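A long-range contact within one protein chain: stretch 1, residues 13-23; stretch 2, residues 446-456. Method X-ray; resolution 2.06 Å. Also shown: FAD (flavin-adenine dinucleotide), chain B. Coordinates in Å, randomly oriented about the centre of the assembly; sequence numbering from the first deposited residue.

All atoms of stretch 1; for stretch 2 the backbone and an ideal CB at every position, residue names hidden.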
# COMPACT_ATOMS: atom_id res chain seq x y z
N GLY A 13 -9.55 -8.32 8.06
CA GLY A 13 -8.56 -7.26 7.96
C GLY A 13 -9.27 -5.92 8.09
O GLY A 13 -10.44 -5.87 8.47
N ILE A 14 -8.60 -4.83 7.72
CA ILE A 14 -9.24 -3.50 7.77
C ILE A 14 -10.53 -3.43 6.86
O ILE A 14 -11.52 -2.78 7.21
CB ILE A 14 -8.24 -2.34 7.43
CG1 ILE A 14 -8.85 -0.98 7.87
CG2 ILE A 14 -7.78 -2.39 5.93
CD1 ILE A 14 -8.00 0.25 7.61
N THR A 15 -10.51 -4.07 5.70
CA THR A 15 -11.60 -3.97 4.76
C THR A 15 -12.87 -4.62 5.35
O THR A 15 -13.98 -4.05 5.28
CB THR A 15 -11.24 -4.63 3.42
OG1 THR A 15 -10.03 -4.01 2.92
CG2 THR A 15 -12.39 -4.45 2.42
N GLY A 16 -12.69 -5.80 5.91
CA GLY A 16 -13.78 -6.54 6.55
C GLY A 16 -14.30 -5.88 7.83
O GLY A 16 -15.49 -5.86 8.05
N LEU A 17 -13.41 -5.34 8.66
CA LEU A 17 -13.79 -4.66 9.91
C LEU A 17 -14.48 -3.33 9.61
O LEU A 17 -15.51 -3.00 10.21
CB LEU A 17 -12.58 -4.45 10.83
CG LEU A 17 -12.14 -5.69 11.62
CD1 LEU A 17 -10.87 -5.44 12.38
CD2 LEU A 17 -13.29 -6.12 12.56
N ALA A 18 -13.95 -2.58 8.65
CA ALA A 18 -14.63 -1.40 8.15
C ALA A 18 -15.98 -1.74 7.54
O ALA A 18 -16.97 -1.02 7.73
CB ALA A 18 -13.79 -0.66 7.13
N ALA A 19 -16.04 -2.83 6.80
CA ALA A 19 -17.31 -3.21 6.24
C ALA A 19 -18.35 -3.46 7.38
O ALA A 19 -19.49 -3.09 7.26
CB ALA A 19 -17.18 -4.45 5.34
N ALA A 20 -17.94 -4.07 8.48
CA ALA A 20 -18.93 -4.44 9.51
C ALA A 20 -19.44 -3.15 10.16
O ALA A 20 -20.64 -3.06 10.47
CB ALA A 20 -18.33 -5.34 10.54
N TYR A 21 -18.52 -2.20 10.36
CA TYR A 21 -18.78 -0.91 11.01
C TYR A 21 -19.82 -0.20 10.20
O TYR A 21 -20.83 0.28 10.74
CB TYR A 21 -17.51 -0.05 11.09
CG TYR A 21 -17.77 1.36 11.62
CD1 TYR A 21 -17.85 1.61 12.99
CD2 TYR A 21 -17.97 2.43 10.75
CE1 TYR A 21 -18.14 2.90 13.46
CE2 TYR A 21 -18.25 3.68 11.20
CZ TYR A 21 -18.32 3.92 12.56
OH TYR A 21 -18.61 5.17 13.02
N TYR A 22 -19.58 -0.10 8.90
CA TYR A 22 -20.50 0.62 8.04
C TYR A 22 -21.81 -0.15 7.88
O TYR A 22 -22.86 0.46 7.74
CB TYR A 22 -19.90 0.89 6.66
CG TYR A 22 -18.73 1.84 6.66
CD1 TYR A 22 -18.87 3.13 7.15
CD2 TYR A 22 -17.50 1.46 6.13
CE1 TYR A 22 -17.80 4.02 7.14
CE2 TYR A 22 -16.40 2.35 6.12
CZ TYR A 22 -16.57 3.62 6.65
OH TYR A 22 -15.53 4.51 6.66
N ALA A 23 -21.75 -1.49 7.85
CA ALA A 23 -22.95 -2.30 7.72
C ALA A 23 -23.83 -2.14 8.95
O ALA A 23 -25.06 -2.12 8.81
CB ALA A 23 -22.64 -3.86 7.46
N UNK A 446 -4.08 0.99 -0.82
CA UNK A 446 -3.80 1.61 0.50
C UNK A 446 -4.92 1.50 1.51
O UNK A 446 -6.07 1.26 1.15
CB UNK A 446 -3.48 3.09 0.31
N UNK A 447 -4.61 1.71 2.79
CA UNK A 447 -5.58 1.57 3.85
C UNK A 447 -6.87 2.37 3.60
O UNK A 447 -7.99 1.82 3.74
CB UNK A 447 -4.95 2.01 5.17
N UNK A 448 -6.74 3.64 3.16
CA UNK A 448 -7.91 4.47 2.89
C UNK A 448 -8.74 4.01 1.71
O UNK A 448 -9.97 4.15 1.74
CB UNK A 448 -7.47 5.91 2.65
N UNK A 449 -8.06 3.46 0.69
CA UNK A 449 -8.73 2.90 -0.49
C UNK A 449 -9.57 1.68 -0.11
O UNK A 449 -10.66 1.47 -0.62
CB UNK A 449 -7.70 2.52 -1.56
N UNK A 450 -9.02 0.83 0.73
CA UNK A 450 -9.71 -0.33 1.25
C UNK A 450 -10.91 0.05 2.12
O UNK A 450 -12.00 -0.53 2.00
CB UNK A 450 -8.73 -1.19 2.05
N UNK A 451 -10.73 1.07 2.95
CA UNK A 451 -11.87 1.55 3.73
C UNK A 451 -12.99 2.05 2.81
O UNK A 451 -14.13 1.63 2.98
CB UNK A 451 -11.43 2.66 4.68
N UNK A 452 -12.66 2.88 1.82
CA UNK A 452 -13.61 3.29 0.82
C UNK A 452 -14.23 2.12 0.07
O UNK A 452 -15.41 2.18 -0.35
CB UNK A 452 -12.93 4.24 -0.17
N UNK A 453 -13.41 1.11 -0.22
CA UNK A 453 -13.87 -0.06 -0.97
C UNK A 453 -14.99 -0.72 -0.15
O UNK A 453 -16.09 -0.96 -0.67
CB UNK A 453 -12.72 -1.04 -1.24
N UNK A 454 -14.72 -0.96 1.13
CA UNK A 454 -15.74 -1.47 2.07
C UNK A 454 -17.00 -0.57 2.09
O UNK A 454 -18.10 -1.07 1.90
CB UNK A 454 -15.15 -1.57 3.48
N UNK A 455 -16.84 0.74 2.31
CA UNK A 455 -17.99 1.64 2.40
C UNK A 455 -18.83 1.63 1.12
O UNK A 455 -20.07 1.51 1.17
CB UNK A 455 -17.52 3.06 2.70
N UNK A 456 -18.19 1.76 -0.04
CA UNK A 456 -18.96 1.73 -1.28
C UNK A 456 -19.67 0.35 -1.47
O UNK A 456 -20.79 0.31 -1.96
CB UNK A 456 -18.04 2.03 -2.46
PA FAD B . -5.72 -8.18 4.43
O1A FAD B . -5.10 -7.25 5.42
O2A FAD B . -4.85 -9.07 3.64
O5B FAD B . -6.80 -9.07 5.20
C5B FAD B . -7.34 -10.24 4.65
C4B FAD B . -7.98 -11.04 5.79
O4B FAD B . -8.74 -12.14 5.28
C3B FAD B . -6.92 -11.57 6.74
O3B FAD B . -7.26 -11.33 8.09
C2B FAD B . -6.91 -13.04 6.37
O2B FAD B . -6.57 -13.86 7.43
C1B FAD B . -8.34 -13.29 5.97
N9A FAD B . -8.56 -14.47 5.11
C8A FAD B . -7.80 -15.03 4.11
N7A FAD B . -8.43 -16.12 3.60
C5A FAD B . -9.61 -16.26 4.27
C6A FAD B . -10.68 -17.16 4.18
N6A FAD B . -10.69 -18.12 3.27
N1A FAD B . -11.76 -17.02 5.04
C2A FAD B . -11.81 -15.99 5.94
N3A FAD B . -10.77 -15.09 6.01
C4A FAD B . -9.69 -15.23 5.21
N1 FAD B . -1.20 0.82 2.88
C2 FAD B . -1.12 2.10 3.35
O2 FAD B . -2.09 2.86 3.29
N3 FAD B . 0.06 2.55 3.88
C4 FAD B . 1.17 1.79 3.94
O4 FAD B . 2.17 2.24 4.45
C4X FAD B . 1.13 0.50 3.44
N5 FAD B . 2.25 -0.31 3.54
C5X FAD B . 2.17 -1.62 3.05
C6 FAD B . 3.30 -2.45 3.10
C7 FAD B . 3.23 -3.76 2.61
C7M FAD B . 4.44 -4.65 2.68
C8 FAD B . 2.03 -4.27 2.09
C8M FAD B . 1.92 -5.68 1.54
C9 FAD B . 0.89 -3.46 2.05
C9A FAD B . 0.95 -2.13 2.52
N10 FAD B . -0.19 -1.31 2.48
C10 FAD B . -0.08 0.01 2.93
C1' FAD B . -1.51 -1.76 1.91
C2' FAD B . -2.41 -2.24 3.08
O2' FAD B . -1.82 -3.33 3.67
C3' FAD B . -3.82 -2.63 2.63
O3' FAD B . -4.50 -1.42 2.34
C4' FAD B . -4.68 -3.39 3.68
O4' FAD B . -3.96 -4.08 4.68
C5' FAD B . -5.56 -4.44 3.03
O5' FAD B . -6.42 -4.98 4.00
P FAD B . -7.49 -6.05 3.57
O1P FAD B . -8.09 -5.76 2.22
O2P FAD B . -8.48 -6.39 4.66
O3P FAD B . -6.59 -7.40 3.33

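Two helices, 14-23 and 447-456, run in roughly the same direction, inclined by 41° with axes 8.2 Å apart at closest approach. So close an approach favours small side chains where the backbones come nearest, and no hydrogen bond crosses between the stretches, so shape has to do most of the work.

Position 446 lies just before the helix, in the N-cap position, with phi/psi of -80/163, which many residues could adopt. The flavin narrows the choice: an ideal CB would sit 3.3 Å from FAD O2. A residue without a side chain suits, and it is Gly446.

At 447 the backbone N donates to the flavin, 2.8 Å from N to FAD O2, with any residue except proline. CA-to-CB points sideways, and the ideal CB lies 4.3 Å from Ile14 CD1, so a medium or large aliphatic residue could reach back to that isoleucine. Leu447 does so, its end coming nearer than its start, with CD2 3.9 Å from Ile14 CG2.

Position 448 points away and 449 is out of reach, so stretch 1 asks nothing of either. In the first turn of a helix, proline costs no backbone hydrogen bond within the stretch, and a short acid can accept from free amides. They are Pro448 and Asp449, whose OD2 accepts from Gly446 N at 3.2 Å.

Position 450 points toward stretch 1 at a close pairing, its CA 5.4 Å from the CA of Thr15. The ideal CB is only 3.2 Å from Thr15 OG1, which is itself hydrogen-bonded to the FAD diphosphate, OG1 donating to FAD O1P at 2.7 Å. Alanine, serine or cysteine would suit, while a beta-branch would add bulk at a tight spot. Cys450, with chi1 m, places SG 3.4 Å from FAD O3'; its CB packs 4.2 Å from Ile14 CG2.

The ideal CB at 451 lies 4.8 Å from Ala18 CB, 4.9 Å from Tyr22 OH and 5.1 Å from Ile14 CD1. This gap calls for a branched aliphatic, with valine or isoleucine the natural candidates. Val451 spreads its methyls: CG2 lies 3.6 Å from Ile14 CD1, and CG1 meets the edge of the Tyr22 ring, 3.3 Å from OH.

Position 452 points away and is free by this contact; it is Ala452. At 453 the ideal CB stays 5.0 Å from Thr15 CG2, leaving several small or polar choices; the OG of Ser453 is hydrogen-bonded elsewhere in the structure.

Position 454 is the tightest backbone pairing, its CA 4.8 Å from the CA of Ala19, and its CB points toward stretch 1, 3.3 Å from Thr15 O in the ideal model. Alanine or glycine fits best. Ala454 places its CB 4.0 Å from Ala18 CB and 3.9 Å from Ala19 CB.

At 455 the ideal CB sits 3.7 Å from Tyr22 CE2, so a long chain with methylenes could cover the ring. Lys455 does, its CG 3.8 Å from the centroid of the Tyr22 ring in a CH-pi contact. Position 456, out of reach, is Thr456, whose OG1 donates to Ala452 O at 2.9 Å.

Stretch 2 446-456: GLPDCVASAKT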
# COMPACT_ATOMS: atom_id res chain seq x y z
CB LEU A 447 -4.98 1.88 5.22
CG LEU A 447 -3.90 0.92 5.65
CD1 LEU A 447 -3.07 1.51 6.77
CD2 LEU A 447 -4.46 -0.40 6.09
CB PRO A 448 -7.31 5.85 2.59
CG PRO A 448 -5.99 5.81 3.27
CD PRO A 448 -5.51 4.43 2.99
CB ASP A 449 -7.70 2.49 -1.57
CG ASP A 449 -6.81 3.69 -2.06
OD1 ASP A 449 -7.31 4.79 -2.28
OD2 ASP A 449 -5.59 3.49 -2.21
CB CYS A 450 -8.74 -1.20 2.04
SG CYS A 450 -7.58 -2.09 0.95
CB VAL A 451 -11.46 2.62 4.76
CG1 VAL A 451 -12.73 3.27 5.38
CG2 VAL A 451 -10.53 2.00 5.83
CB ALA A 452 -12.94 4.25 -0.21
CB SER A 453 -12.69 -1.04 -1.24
OG SER A 453 -13.06 -2.20 -1.97
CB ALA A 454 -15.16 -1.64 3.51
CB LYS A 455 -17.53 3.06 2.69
CG LYS A 455 -18.65 4.01 3.18
CD LYS A 455 -18.16 5.46 3.12
CE LYS A 455 -18.98 6.41 3.99
NZ LYS A 455 -20.34 5.89 4.18
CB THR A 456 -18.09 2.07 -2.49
OG1 THR A 456 -17.33 3.24 -2.19
CG2 THR A 456 -18.93 2.35 -3.73
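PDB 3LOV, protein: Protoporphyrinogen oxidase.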